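Local atomic coordinates of putative O-methyltransferase (Klebsiella pneumoniae subsp. pneumoniae, PDB entry 3TFW), a protein that probably transfers a methyl group from S-adenosylmethionine to an oxygen atom of its substrate. Residues 44-49 against 74-79; 51-56 against 78-83; 139-144 against 167-172. All coordinates share one frame; numbering follows the deposited sequence.

How the contacts relate
From the N terminus, the loop 44-49 leads into helix 49-62, and the chain then runs through strand 66-70 to the turn that starts helix 76-82. Contact 1 closes this excursion by pairing 44-49 with 74-79; contact 2 opens inside that loop and closes just beyond it, so the two cross rather than nest, sharing Thr78 and Ile79. Contact 3 follows in series, closing the loop that carries helix 149-158 and joining strands 139-142 and 165-169 in the middle of the sheet. Leu55 and Met81 of contact 2 rest on Leu139, Phe141 and Ile167 of contact 3, while Val47 of contact 1 touches Asp169. The helical layer is thus tied to the central strands.

Contact 1. Residues 44-49 against 74-79; sequences AHDVAA and GGYSTI
Tyr76 lies along the extended backbone of Asp46 and Val47, its ring crossing the Asp46 side chain at about a right angle, with the carboxylate and ring planes 82° apart. With CG anti to the backbone N (chi1 -178°), the ring leaves the first turn of helix 76-82 and runs beside residues 46-49. Asp46 OD1 sits 3.5 Å from Tyr76 CB, at the root of the side chain. Further out, Tyr76 CE2 approaches the carbonyl oxygen of Val47 obliquely at 3.1 Å, and the phenol OH ends beside CA and CB of Ala49. Val47 straddles Ser77: its CG2 is 3.4 Å from Ser77 OG and also meets Tyr76 CE2, while CG1 touches the same hydroxyl.

Two waters complete the polar part of the join. One gives a hydrogen bond to Asp46 OD1 (2.8 Å from the water oxygen) and accepts from the backbone N of Gly74 and Tyr76. The other accepts from Val47 N, bonds Ser77 OG and lies in the plane of the Tyr76 ring at its edge. Asn37 of helix 28-39 also bonds Asp46 OD1, and Leu34 packs on both Asp46 and Tyr76. The join is thus aromatic and water-mediated: one water links the acidic oxygen to the amides of Gly74, before the helix, and Tyr76 in its first turn, and the helix end would probably favour its negative charge.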
ATOM      1  N   ALA A  44       7.188  19.573 -10.785  1.00 23.89           N
ATOM      2  CA  ALA A  44       7.719  18.659  -9.789  1.00 24.64           C
ATOM      3  C   ALA A  44       6.605  17.747  -9.289  1.00 25.25           C
ATOM      4  O   ALA A  44       6.078  17.928  -8.187  1.00 25.62           O
ATOM      5  CB  ALA A  44       8.373  19.426  -8.641  1.00 24.92           C
ATOM      6  N   HIS A  45       6.230  16.788 -10.132  1.00 25.64           N
ATOM      7  CA  HIS A  45       5.153  15.851  -9.822  1.00 26.52           C
ATOM      8  C   HIS A  45       5.715  14.455  -9.555  1.00 26.56           C
ATOM      9  O   HIS A  45       4.969  13.472  -9.535  1.00 26.66           O
ATOM     10  CB  HIS A  45       4.135  15.782 -10.969  1.00 26.83           C
ATOM     11  CG  HIS A  45       3.300  17.012 -11.127  1.00 29.38           C
ATOM     12  ND1 HIS A  45       2.730  17.674 -10.058  1.00 31.08           N
ATOM     13  CD2 HIS A  45       2.895  17.674 -12.238  1.00 31.63           C
ATOM     14  CE1 HIS A  45       2.033  18.704 -10.504  1.00 31.95           C
ATOM     15  NE2 HIS A  45       2.115  18.726 -11.821  1.00 32.27           N
ATOM     16  N   ASP A  46       7.029  14.369  -9.361  1.00 26.45           N
ATOM     17  CA  ASP A  46       7.676  13.094  -9.066  1.00 26.51           C
ATOM     18  C   ASP A  46       7.175  12.545  -7.728  1.00 26.00           C
ATOM     19  O   ASP A  46       6.916  13.313  -6.803  1.00 25.97           O
ATOM     20  CB  ASP A  46       9.194  13.263  -9.008  1.00 26.82           C
ATOM     21  CG  ASP A  46       9.748  13.981 -10.223  1.00 29.05           C
ATOM     22  OD1 ASP A  46      10.230  13.293 -11.139  1.00 30.08           O
ATOM     23  OD2 ASP A  46       9.671  15.228 -10.272  1.00 33.22           O
ATOM     24  N   VAL A  47       7.041  11.226  -7.627  1.00 25.01           N
ATOM     25  CA  VAL A  47       6.730  10.602  -6.331  1.00 24.60           C
ATOM     26  C   VAL A  47       7.914  10.713  -5.367  1.00 24.09           C
ATOM     27  O   VAL A  47       9.067  10.838  -5.799  1.00 23.94           O
ATOM     28  CB  VAL A  47       6.274   9.124  -6.468  1.00 24.32           C
ATOM     29  CG1 VAL A  47       4.982   9.037  -7.287  1.00 25.39           C
ATOM     30  CG2 VAL A  47       7.376   8.242  -7.056  1.00 24.90           C
ATOM     31  N   ALA A  48       7.625  10.683  -4.065  1.00 23.21           N
ATOM     32  CA  ALA A  48       8.666  10.618  -3.042  1.00 22.17           C
ATOM     33  C   ALA A  48       9.325   9.237  -3.080  1.00 21.46           C
ATOM     34  O   ALA A  48       8.721   8.283  -3.571  1.00 21.22           O
ATOM     35  CB  ALA A  48       8.065  10.900  -1.664  1.00 22.79           C
ATOM     36  N   ALA A  49      10.550   9.116  -2.563  1.00 20.65           N
ATOM     37  CA  ALA A  49      11.295   7.856  -2.646  1.00 20.25           C
ATOM     38  C   ALA A  49      10.563   6.672  -2.013  1.00 19.72           C
ATOM     39  O   ALA A  49      10.668   5.554  -2.496  1.00 19.11           O
ATOM     40  CB  ALA A  49      12.694   8.000  -2.038  1.00 20.76           C
ATOM     41  N   GLY A  74       9.075  12.567 -16.239  1.00 17.15           N
ATOM     42  CA  GLY A  74      10.515  12.427 -16.489  1.00 17.28           C
ATOM     43  C   GLY A  74      11.005  10.995 -16.344  1.00 17.26           C
ATOM     44  O   GLY A  74      12.211  10.719 -16.447  1.00 17.47           O
ATOM     45  N   GLY A  75      10.070  10.085 -16.084  1.00 16.26           N
ATOM     46  CA  GLY A  75      10.396   8.674 -15.967  1.00 16.02           C
ATOM     47  C   GLY A  75      10.889   8.247 -14.592  1.00 15.75           C
ATOM     48  O   GLY A  75      11.442   7.174 -14.460  1.00 16.03           O
ATOM     49  N   TYR A  76      10.664   9.056 -13.559  1.00 15.45           N
ATOM     50  CA  TYR A  76      11.129   8.674 -12.214  1.00 15.69           C
ATOM     51  C   TYR A  76      10.383   7.429 -11.699  1.00 15.02           C
ATOM     52  O   TYR A  76      11.005   6.436 -11.295  1.00 14.63           O
ATOM     53  CB  TYR A  76      10.988   9.844 -11.248  1.00 15.70           C
ATOM     54  CG  TYR A  76      11.494   9.577  -9.840  1.00 18.14           C
ATOM     55  CD1 TYR A  76      12.863   9.523  -9.558  1.00 17.77           C
ATOM     56  CD2 TYR A  76      10.593   9.380  -8.789  1.00 18.92           C
ATOM     57  CE1 TYR A  76      13.318   9.285  -8.246  1.00 20.28           C
ATOM     58  CE2 TYR A  76      11.037   9.144  -7.495  1.00 19.84           C
ATOM     59  CZ  TYR A  76      12.393   9.107  -7.227  1.00 19.86           C
ATOM     60  OH  TYR A  76      12.808   8.867  -5.935  1.00 21.25           O
ATOM     61  N   SER A  77       9.057   7.468 -11.748  1.00 14.30           N
ATOM     62  CA  SER A  77       8.260   6.302 -11.333  1.00 14.88           C
ATOM     63  C   SER A  77       8.511   5.114 -12.248  1.00 14.10           C
ATOM     64  O   SER A  77       8.516   3.956 -11.803  1.00 13.90           O
ATOM     65  CB  SER A  77       6.776   6.643 -11.313  1.00 14.77           C
ATOM     66  OG  SER A  77       6.502   7.502 -10.221  1.00 18.85           O
ATOM     67  N   THR A  78       8.707   5.420 -13.530  1.00 13.79           N
ATOM     68  CA  THR A  78       8.980   4.413 -14.549  1.00 13.38           C
ATOM     69  C   THR A  78      10.198   3.595 -14.136  1.00 13.04           C
ATOM     70  O   THR A  78      10.180   2.383 -14.202  1.00 11.82           O
ATOM     71  CB  THR A  78       9.259   5.032 -15.934  1.00 13.41           C
ATOM     72  OG1 THR A  78       8.396   6.155 -16.150  1.00 14.02           O
ATOM     73  CG2 THR A  78       9.050   3.982 -17.032  1.00 14.38           C
ATOM     74  N   ILE A  79      11.248   4.277 -13.704  1.00 13.39           N
ATOM     75  CA  ILE A  79      12.486   3.599 -13.341  1.00 13.97           C
ATOM     76  C   ILE A  79      12.340   2.725 -12.107  1.00 14.09           C
ATOM     77  O   ILE A  79      12.845   1.605 -12.097  1.00 14.53           O
ATOM     78  CB  ILE A  79      13.653   4.583 -13.187  1.00 13.67           C
ATOM     79  CG1 ILE A  79      14.024   5.140 -14.567  1.00 15.33           C
ATOM     80  CG2 ILE A  79      14.871   3.872 -12.598  1.00 14.44           C
ATOM     81  CD1 ILE A  79      14.727   6.506 -14.495  1.00 15.08           C
TER
HETATM   82  O   HOH W   1       9.227  11.873 -13.366  1.00 18.75           O
HETATM   83  O   HOH W   2       7.467   9.995  -9.956  1.00 29.39           O

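Contact 2. Residues 51-56 against 78-83; sequences QGQFLA and TIWMAR
Trp80 lays one face of its indole flat on the backbone of Gly52 and Gln53. Gly52 CA stands 3.5 Å from the centroid of the five-membered ring of Trp80 and only 6° off the ring normal, a CH-pi contact directed almost straight into the face. Gly52 C follows at 3.4 Å from Trp80 CD2, above the same face but offset toward its rim. The six-membered ring continues over the next residue, with Trp80 CZ3 3.6 Å from Gln53 CA. Because Gln53 bends at chi2, its amide folds back to the indole; NE2 comes to 3.7 Å from Trp80 CZ3, with the amide and ring planes 72° apart. Ala56, one turn on, sets its CB obliquely beside CE3 and 3.6 Å from the carbonyl oxygen of Trp80.

Nearer the sheet, Leu55 CB meets CG of Met81, a selenomethionine, at 3.9 Å. Both residues reach further down, Leu55 to Phe141 and Met81 to Leu139, so that helix 49-62 and helix 76-82 pack together over strand 139-142.

Around this shell, Tyr76 meets the Trp80 ring edge-to-face and Leu30 of helix 28-39 packs on it. Ala205 of the second subunit packs against Gln53, bringing the subunit interface up to this helix pair. The short segments of the two helices run in the same general sense, crossing at -34° with their axes 8.1 Å apart. Gly52, without a side chain, presents its CA and carbonyl directly to the ring. The attraction is consequently one of dispersion and CH-pi contact, with the flat indole covering the glycine backbone and the Leu55-Met81 pair adding apolar contact nearer the sheet.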
ATOM      1  N   GLN A  51       7.323   6.272  -1.858  1.00 17.78           N
ATOM      2  CA  GLN A  51       6.246   5.912  -2.785  1.00 17.68           C
ATOM      3  C   GLN A  51       6.806   5.110  -3.962  1.00 16.99           C
ATOM      4  O   GLN A  51       6.218   4.116  -4.369  1.00 17.04           O
ATOM      5  CB  GLN A  51       5.490   7.144  -3.270  1.00 17.98           C
ATOM      6  CG  GLN A  51       4.881   7.975  -2.128  1.00 21.71           C
ATOM      7  CD  GLN A  51       4.283   9.294  -2.607  1.00 25.76           C
ATOM      8  OE1 GLN A  51       4.715   9.862  -3.612  1.00 28.11           O
ATOM      9  NE2 GLN A  51       3.283   9.789  -1.876  1.00 26.62           N
ATOM     10  N   GLY A  52       7.951   5.537  -4.494  1.00 16.36           N
ATOM     11  CA  GLY A  52       8.645   4.762  -5.532  1.00 15.72           C
ATOM     12  C   GLY A  52       8.954   3.336  -5.094  1.00 15.47           C
ATOM     13  O   GLY A  52       8.707   2.377  -5.835  1.00 15.52           O
ATOM     14  N   GLN A  53       9.499   3.187  -3.890  1.00 14.99           N
ATOM     15  CA  GLN A  53       9.833   1.865  -3.370  1.00 15.33           C
ATOM     16  C   GLN A  53       8.574   1.010  -3.212  1.00 14.97           C
ATOM     17  O   GLN A  53       8.601  -0.196  -3.453  1.00 15.39           O
ATOM     18  CB  GLN A  53      10.613   1.987  -2.040  1.00 15.53           C
ATOM     19  CG  GLN A  53      11.132   0.677  -1.470  1.00 16.44           C
ATOM     20  CD  GLN A  53      12.082  -0.050  -2.379  1.00 19.27           C
ATOM     21  OE1 GLN A  53      11.673  -0.828  -3.255  1.00 21.54           O
ATOM     22  NE2 GLN A  53      13.367   0.153  -2.149  1.00 17.10           N
ATOM     23  N   PHE A  54       7.481   1.646  -2.803  1.00 15.04           N
ATOM     24  CA  PHE A  54       6.173   0.983  -2.718  1.00 15.47           C
ATOM     25  C   PHE A  54       5.754   0.416  -4.092  1.00 15.55           C
ATOM     26  O   PHE A  54       5.391  -0.759  -4.198  1.00 14.32           O
ATOM     27  CB  PHE A  54       5.127   1.968  -2.172  1.00 15.83           C
ATOM     28  CG  PHE A  54       3.731   1.400  -2.089  1.00 18.11           C
ATOM     29  CD1 PHE A  54       3.417   0.404  -1.173  1.00 22.16           C
ATOM     30  CD2 PHE A  54       2.728   1.872  -2.932  1.00 20.70           C
ATOM     31  CE1 PHE A  54       2.109  -0.118  -1.099  1.00 23.62           C
ATOM     32  CE2 PHE A  54       1.426   1.357  -2.863  1.00 21.63           C
ATOM     33  CZ  PHE A  54       1.123   0.364  -1.949  1.00 22.84           C
ATOM     34  N   LEU A  55       5.849   1.237  -5.137  1.00 15.42           N
ATOM     35  CA  LEU A  55       5.548   0.779  -6.502  1.00 15.70           C
ATOM     36  C   LEU A  55       6.434  -0.388  -6.912  1.00 15.94           C
ATOM     37  O   LEU A  55       5.965  -1.334  -7.535  1.00 15.90           O
ATOM     38  CB  LEU A  55       5.647   1.919  -7.536  1.00 15.83           C
ATOM     39  CG  LEU A  55       4.672   3.097  -7.404  1.00 17.05           C
ATOM     40  CD1 LEU A  55       5.004   4.198  -8.407  1.00 18.05           C
ATOM     41  CD2 LEU A  55       3.212   2.648  -7.547  1.00 19.25           C
ATOM     42  N   ALA A  56       7.718  -0.310  -6.556  1.00 15.62           N
ATOM     43  CA  ALA A  56       8.654  -1.380  -6.852  1.00 15.68           C
ATOM     44  C   ALA A  56       8.211  -2.655  -6.151  1.00 15.32           C
ATOM     45  O   ALA A  56       8.237  -3.721  -6.752  1.00 15.13           O
ATOM     46  CB  ALA A  56      10.101  -0.988  -6.449  1.00 15.87           C
ATOM     47  N   THR A  78       8.707   5.420 -13.530  1.00 13.79           N
ATOM     48  CA  THR A  78       8.980   4.413 -14.549  1.00 13.38           C
ATOM     49  C   THR A  78      10.198   3.595 -14.136  1.00 13.04           C
ATOM     50  O   THR A  78      10.180   2.383 -14.202  1.00 11.82           O
ATOM     51  CB  THR A  78       9.259   5.032 -15.934  1.00 13.41           C
ATOM     52  OG1 THR A  78       8.396   6.155 -16.150  1.00 14.02           O
ATOM     53  CG2 THR A  78       9.050   3.982 -17.032  1.00 14.38           C
ATOM     54  N   ILE A  79      11.248   4.277 -13.704  1.00 13.39           N
ATOM     55  CA  ILE A  79      12.486   3.599 -13.341  1.00 13.97           C
ATOM     56  C   ILE A  79      12.340   2.725 -12.107  1.00 14.09           C
ATOM     57  O   ILE A  79      12.845   1.605 -12.097  1.00 14.53           O
ATOM     58  CB  ILE A  79      13.653   4.583 -13.187  1.00 13.67           C
ATOM     59  CG1 ILE A  79      14.024   5.140 -14.567  1.00 15.33           C
ATOM     60  CG2 ILE A  79      14.871   3.872 -12.598  1.00 14.44           C
ATOM     61  CD1 ILE A  79      14.727   6.506 -14.495  1.00 15.08           C
ATOM     62  N   TRP A  80      11.628   3.220 -11.092  1.00 14.22           N
ATOM     63  CA  TRP A  80      11.351   2.426  -9.888  1.00 14.70           C
ATOM     64  C   TRP A  80      10.687   1.105 -10.261  1.00 14.55           C
ATOM     65  O   TRP A  80      11.061   0.030  -9.765  1.00 14.26           O
ATOM     66  CB  TRP A  80      10.440   3.205  -8.942  1.00 15.13           C
ATOM     67  CG  TRP A  80      11.152   4.059  -7.949  1.00 15.14           C
ATOM     68  CD1 TRP A  80      11.213   5.421  -7.926  1.00 16.97           C
ATOM     69  CD2 TRP A  80      11.878   3.603  -6.803  1.00 17.05           C
ATOM     70  NE1 TRP A  80      11.946   5.846  -6.838  1.00 16.95           N
ATOM     71  CE2 TRP A  80      12.363   4.751  -6.132  1.00 16.59           C
ATOM     72  CE3 TRP A  80      12.170   2.338  -6.282  1.00 16.12           C
ATOM     73  CZ2 TRP A  80      13.115   4.672  -4.956  1.00 17.30           C
ATOM     74  CZ3 TRP A  80      12.932   2.259  -5.106  1.00 17.94           C
ATOM     75  CH2 TRP A  80      13.396   3.421  -4.468  1.00 16.60           C
HETATM   76  N   MSE A  81       9.702   1.188 -11.153  1.00 13.90           N
HETATM   77  CA  MSE A  81       8.993  -0.006 -11.568  1.00 14.46           C
HETATM   78  C   MSE A  81       9.822  -0.881 -12.486  1.00 14.43           C
HETATM   79  O   MSE A  81       9.922  -2.090 -12.246  1.00 15.10           O
HETATM   80  CB  MSE A  81       7.629   0.340 -12.183  1.00 14.91           C
HETATM   81  CG  MSE A  81       6.665   0.867 -11.123  1.00 16.60           C
HETATM   82 SE   MSE A  81       4.910   1.185 -11.889  1.00 26.34          SE
HETATM   83  CE  MSE A  81       5.337   2.833 -12.874  1.00 18.82           C
ATOM     84  N   ALA A  82      10.449  -0.275 -13.499  1.00 14.25           N
ATOM     85  CA  ALA A  82      11.155  -1.040 -14.537  1.00 14.95           C
ATOM     86  C   ALA A  82      12.331  -1.858 -14.010  1.00 15.71           C
ATOM     87  O   ALA A  82      12.595  -2.962 -14.501  1.00 15.88           O
ATOM     88  CB  ALA A  82      11.598  -0.120 -15.683  1.00 14.97           C
ATOM     89  N   ARG A  83      13.023  -1.344 -12.994  1.00 16.62           N
ATOM     90  CA  ARG A  83      14.143  -2.093 -12.381  1.00 17.92           C
ATOM     91  C   ARG A  83      13.738  -3.455 -11.827  1.00 18.60           C
ATOM     92  O   ARG A  83      14.571  -4.362 -11.725  1.00 18.85           O
ATOM     93  CB  ARG A  83      14.783  -1.283 -11.264  1.00 18.13           C
ATOM     94  CG  ARG A  83      15.719  -0.224 -11.751  1.00 20.14           C
ATOM     95  CD  ARG A  83      15.941   0.772 -10.653  1.00 24.20           C
ATOM     96  NE  ARG A  83      17.023   1.689 -10.975  1.00 26.59           N
ATOM     97  CZ  ARG A  83      17.613   2.473 -10.083  1.00 27.94           C
ATOM     98  NH1 ARG A  83      17.232   2.434  -8.809  1.00 27.93           N
ATOM     99  NH2 ARG A  83      18.591   3.285 -10.462  1.00 27.80           N
TER

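Contact 3. Residues 139-144 against 167-172; sequences LIFIDA and IGDNVV
Leu139 begins the contact with its CD1 pressed to 3.4 Å from Ile167 CD1, tighter than usual for two methyl groups. Ile140 contributes its carbonyl oxygen, which accepts a nearly straight bond from Ile167 N (2.7 Å, 172° at the hydrogen). Phe141 pairs with Ile167 and lies on the same face of the sheet. Its CG is anti to the backbone N (chi1 -174°), which carries the ring forward along the strand: CD1 meets Ile167 CB at 3.7 Å, and CZ comes to 3.8 Å from Asp169 OD2, which lies at the ring edge. Leu55 of helix 49-62 covers both Phe141 and Ile167.

Ile142 turns to the other face, toward Tyr152 of helix 149-158. Its backbone N bonds Ile167 O at 2.7 Å, and its own oxygen receives Asp169 N at 3.0 Å. At the strand end Asp143 swings its carboxylate toward Asp169 and Asn170; Asp143 OD2 and Asp169 OD2 are 4.2 Å apart. Lys146 bonds the backbone oxygen of Asp169 and forms a long, weak ion pair with Asp143.

Strands 139-142 and 165-169, linked through helix 149-158, form a parallel beta-alpha-beta unit of the Rossmann-like methyltransferase fold. Asp143, Asp169 and Asn170 gather at the C-terminal ends of the strands, consistent with the divalent-metal site of related O-methyltransferases.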
ATOM      1  N   LEU A 139       0.279  -5.046 -14.070  1.00 12.89           N
ATOM      2  CA  LEU A 139       0.216  -3.887 -13.205  1.00 13.35           C
ATOM      3  C   LEU A 139       0.002  -2.651 -14.070  1.00 13.23           C
ATOM      4  O   LEU A 139       0.663  -2.472 -15.112  1.00 13.40           O
ATOM      5  CB  LEU A 139       1.514  -3.767 -12.388  1.00 13.71           C
ATOM      6  CG  LEU A 139       1.646  -2.460 -11.595  1.00 15.03           C
ATOM      7  CD1 LEU A 139       0.683  -2.528 -10.446  1.00 19.76           C
ATOM      8  CD2 LEU A 139       3.053  -2.241 -11.092  1.00 21.50           C
ATOM      9  N   ILE A 140      -0.942  -1.810 -13.656  1.00 12.79           N
ATOM     10  CA  ILE A 140      -1.301  -0.630 -14.428  1.00 12.55           C
ATOM     11  C   ILE A 140      -1.290   0.573 -13.492  1.00 13.26           C
ATOM     12  O   ILE A 140      -1.969   0.574 -12.456  1.00 13.40           O
ATOM     13  CB  ILE A 140      -2.675  -0.766 -15.120  1.00 11.76           C
ATOM     14  CG1 ILE A 140      -2.691  -1.984 -16.066  1.00 12.02           C
ATOM     15  CG2 ILE A 140      -3.018   0.526 -15.887  1.00 12.43           C
ATOM     16  CD1 ILE A 140      -4.078  -2.334 -16.634  1.00  9.81           C
ATOM     17  N   PHE A 141      -0.499   1.579 -13.851  1.00 13.96           N
ATOM     18  CA  PHE A 141      -0.351   2.779 -13.033  1.00 15.38           C
ATOM     19  C   PHE A 141      -0.926   3.979 -13.762  1.00 16.01           C
ATOM     20  O   PHE A 141      -0.491   4.319 -14.864  1.00 16.08           O
ATOM     21  CB  PHE A 141       1.131   2.989 -12.692  1.00 15.83           C
ATOM     22  CG  PHE A 141       1.382   4.116 -11.747  1.00 17.73           C
ATOM     23  CD1 PHE A 141       1.148   3.959 -10.384  1.00 19.20           C
ATOM     24  CD2 PHE A 141       1.838   5.345 -12.212  1.00 20.28           C
ATOM     25  CE1 PHE A 141       1.381   5.012  -9.500  1.00 21.43           C
ATOM     26  CE2 PHE A 141       2.069   6.403 -11.324  1.00 22.42           C
ATOM     27  CZ  PHE A 141       1.840   6.229  -9.977  1.00 21.77           C
ATOM     28  N   ILE A 142      -1.916   4.624 -13.148  1.00 16.78           N
ATOM     29  CA  ILE A 142      -2.592   5.746 -13.778  1.00 17.50           C
ATOM     30  C   ILE A 142      -2.294   7.055 -13.049  1.00 19.64           C
ATOM     31  O   ILE A 142      -2.667   7.222 -11.886  1.00 18.45           O
ATOM     32  CB  ILE A 142      -4.120   5.517 -13.870  1.00 17.09           C
ATOM     33  CG1 ILE A 142      -4.417   4.175 -14.565  1.00 17.28           C
ATOM     34  CG2 ILE A 142      -4.804   6.679 -14.607  1.00 16.65           C
ATOM     35  CD1 ILE A 142      -5.884   3.784 -14.549  1.00 15.60           C
ATOM     36  N   ASP A 143      -1.605   7.961 -13.744  1.00 21.86           N
ATOM     37  CA  ASP A 143      -1.323   9.300 -13.213  1.00 25.03           C
ATOM     38  C   ASP A 143      -0.997  10.309 -14.318  1.00 26.22           C
ATOM     39  O   ASP A 143       0.143  10.789 -14.417  1.00 27.24           O
ATOM     40  CB  ASP A 143      -0.174   9.262 -12.210  1.00 25.70           C
ATOM     41  CG  ASP A 143       0.068  10.614 -11.544  1.00 27.88           C
ATOM     42  OD1 ASP A 143      -0.849  11.482 -11.550  1.00 28.94           O
ATOM     43  OD2 ASP A 143       1.183  10.807 -11.014  1.00 31.24           O
ATOM     44  N   ALA A 144      -1.992  10.624 -15.142  1.00 27.05           N
ATOM     45  CA  ALA A 144      -1.842  11.645 -16.185  1.00 27.87           C
ATOM     46  C   ALA A 144      -2.880  12.760 -16.020  1.00 28.37           C
ATOM     47  O   ALA A 144      -3.089  13.273 -14.905  1.00 29.15           O
ATOM     48  CB  ALA A 144      -1.933  11.012 -17.587  1.00 28.21           C
ATOM     49  N   ILE A 167      -3.410   0.925 -10.175  1.00 15.09           N
ATOM     50  CA  ILE A 167      -3.137   1.990  -9.198  1.00 16.17           C
ATOM     51  C   ILE A 167      -3.505   3.336  -9.798  1.00 16.34           C
ATOM     52  O   ILE A 167      -3.084   3.649 -10.926  1.00 16.66           O
ATOM     53  CB  ILE A 167      -1.638   2.024  -8.794  1.00 16.51           C
ATOM     54  CG1 ILE A 167      -1.165   0.642  -8.353  1.00 18.43           C
ATOM     55  CG2 ILE A 167      -1.383   3.083  -7.711  1.00 15.72           C
ATOM     56  CD1 ILE A 167       0.298   0.383  -8.671  1.00 23.68           C
ATOM     57  N   GLY A 168      -4.290   4.129  -9.059  1.00 15.94           N
ATOM     58  CA  GLY A 168      -4.622   5.490  -9.479  1.00 16.77           C
ATOM     59  C   GLY A 168      -4.048   6.511  -8.510  1.00 17.72           C
ATOM     60  O   GLY A 168      -4.496   6.586  -7.362  1.00 16.76           O
ATOM     61  N   ASP A 169      -3.066   7.295  -8.955  1.00 17.84           N
ATOM     62  CA  ASP A 169      -2.379   8.238  -8.039  1.00 19.26           C
ATOM     63  C   ASP A 169      -3.035   9.614  -8.061  1.00 19.26           C
ATOM     64  O   ASP A 169      -3.721   9.987  -9.030  1.00 18.96           O
ATOM     65  CB  ASP A 169      -0.877   8.358  -8.365  1.00 19.38           C
ATOM     66  CG  ASP A 169       0.006   8.611  -7.119  1.00 21.59           C
ATOM     67  OD1 ASP A 169      -0.488   8.640  -5.966  1.00 23.84           O
ATOM     68  OD2 ASP A 169       1.234   8.788  -7.299  1.00 25.72           O
ATOM     69  N   ASN A 170      -2.842  10.361  -6.969  1.00 19.54           N
ATOM     70  CA  ASN A 170      -3.240  11.766  -6.893  1.00 20.15           C
ATOM     71  C   ASN A 170      -4.746  11.997  -7.000  1.00 20.05           C
ATOM     72  O   ASN A 170      -5.208  12.813  -7.808  1.00 20.52           O
ATOM     73  CB  ASN A 170      -2.460  12.587  -7.937  1.00 20.57           C
ATOM     74  CG  ASN A 170      -0.961  12.377  -7.831  1.00 22.36           C
ATOM     75  OD1 ASN A 170      -0.330  11.852  -8.747  1.00 24.34           O
ATOM     76  ND2 ASN A 170      -0.385  12.756  -6.692  1.00 24.12           N
ATOM     77  N   VAL A 171      -5.506  11.291  -6.170  1.00 19.35           N
ATOM     78  CA  VAL A 171      -6.963  11.330  -6.236  1.00 20.01           C
ATOM     79  C   VAL A 171      -7.645  12.268  -5.229  1.00 20.37           C
ATOM     80  O   VAL A 171      -8.844  12.501  -5.330  1.00 20.89           O
ATOM     81  CB  VAL A 171      -7.592   9.903  -6.129  1.00 19.54           C
ATOM     82  CG1 VAL A 171      -7.249   9.081  -7.366  1.00 19.78           C
ATOM     83  CG2 VAL A 171      -7.145   9.183  -4.845  1.00 19.18           C
ATOM     84  N   VAL A 172      -6.889  12.799  -4.276  1.00 20.73           N
ATOM     85  CA  VAL A 172      -7.473  13.579  -3.176  1.00 20.99           C
ATOM     86  C   VAL A 172      -7.757  15.044  -3.555  1.00 21.75           C
ATOM     87  O   VAL A 172      -8.735  15.630  -3.087  1.00 22.25           O
ATOM     88  CB  VAL A 172      -6.611  13.438  -1.906  1.00 21.17           C
ATOM     89  CG1 VAL A 172      -6.962  14.487  -0.840  1.00 21.69           C
ATOM     90  CG2 VAL A 172      -6.758  12.024  -1.352  1.00 19.85           C
TER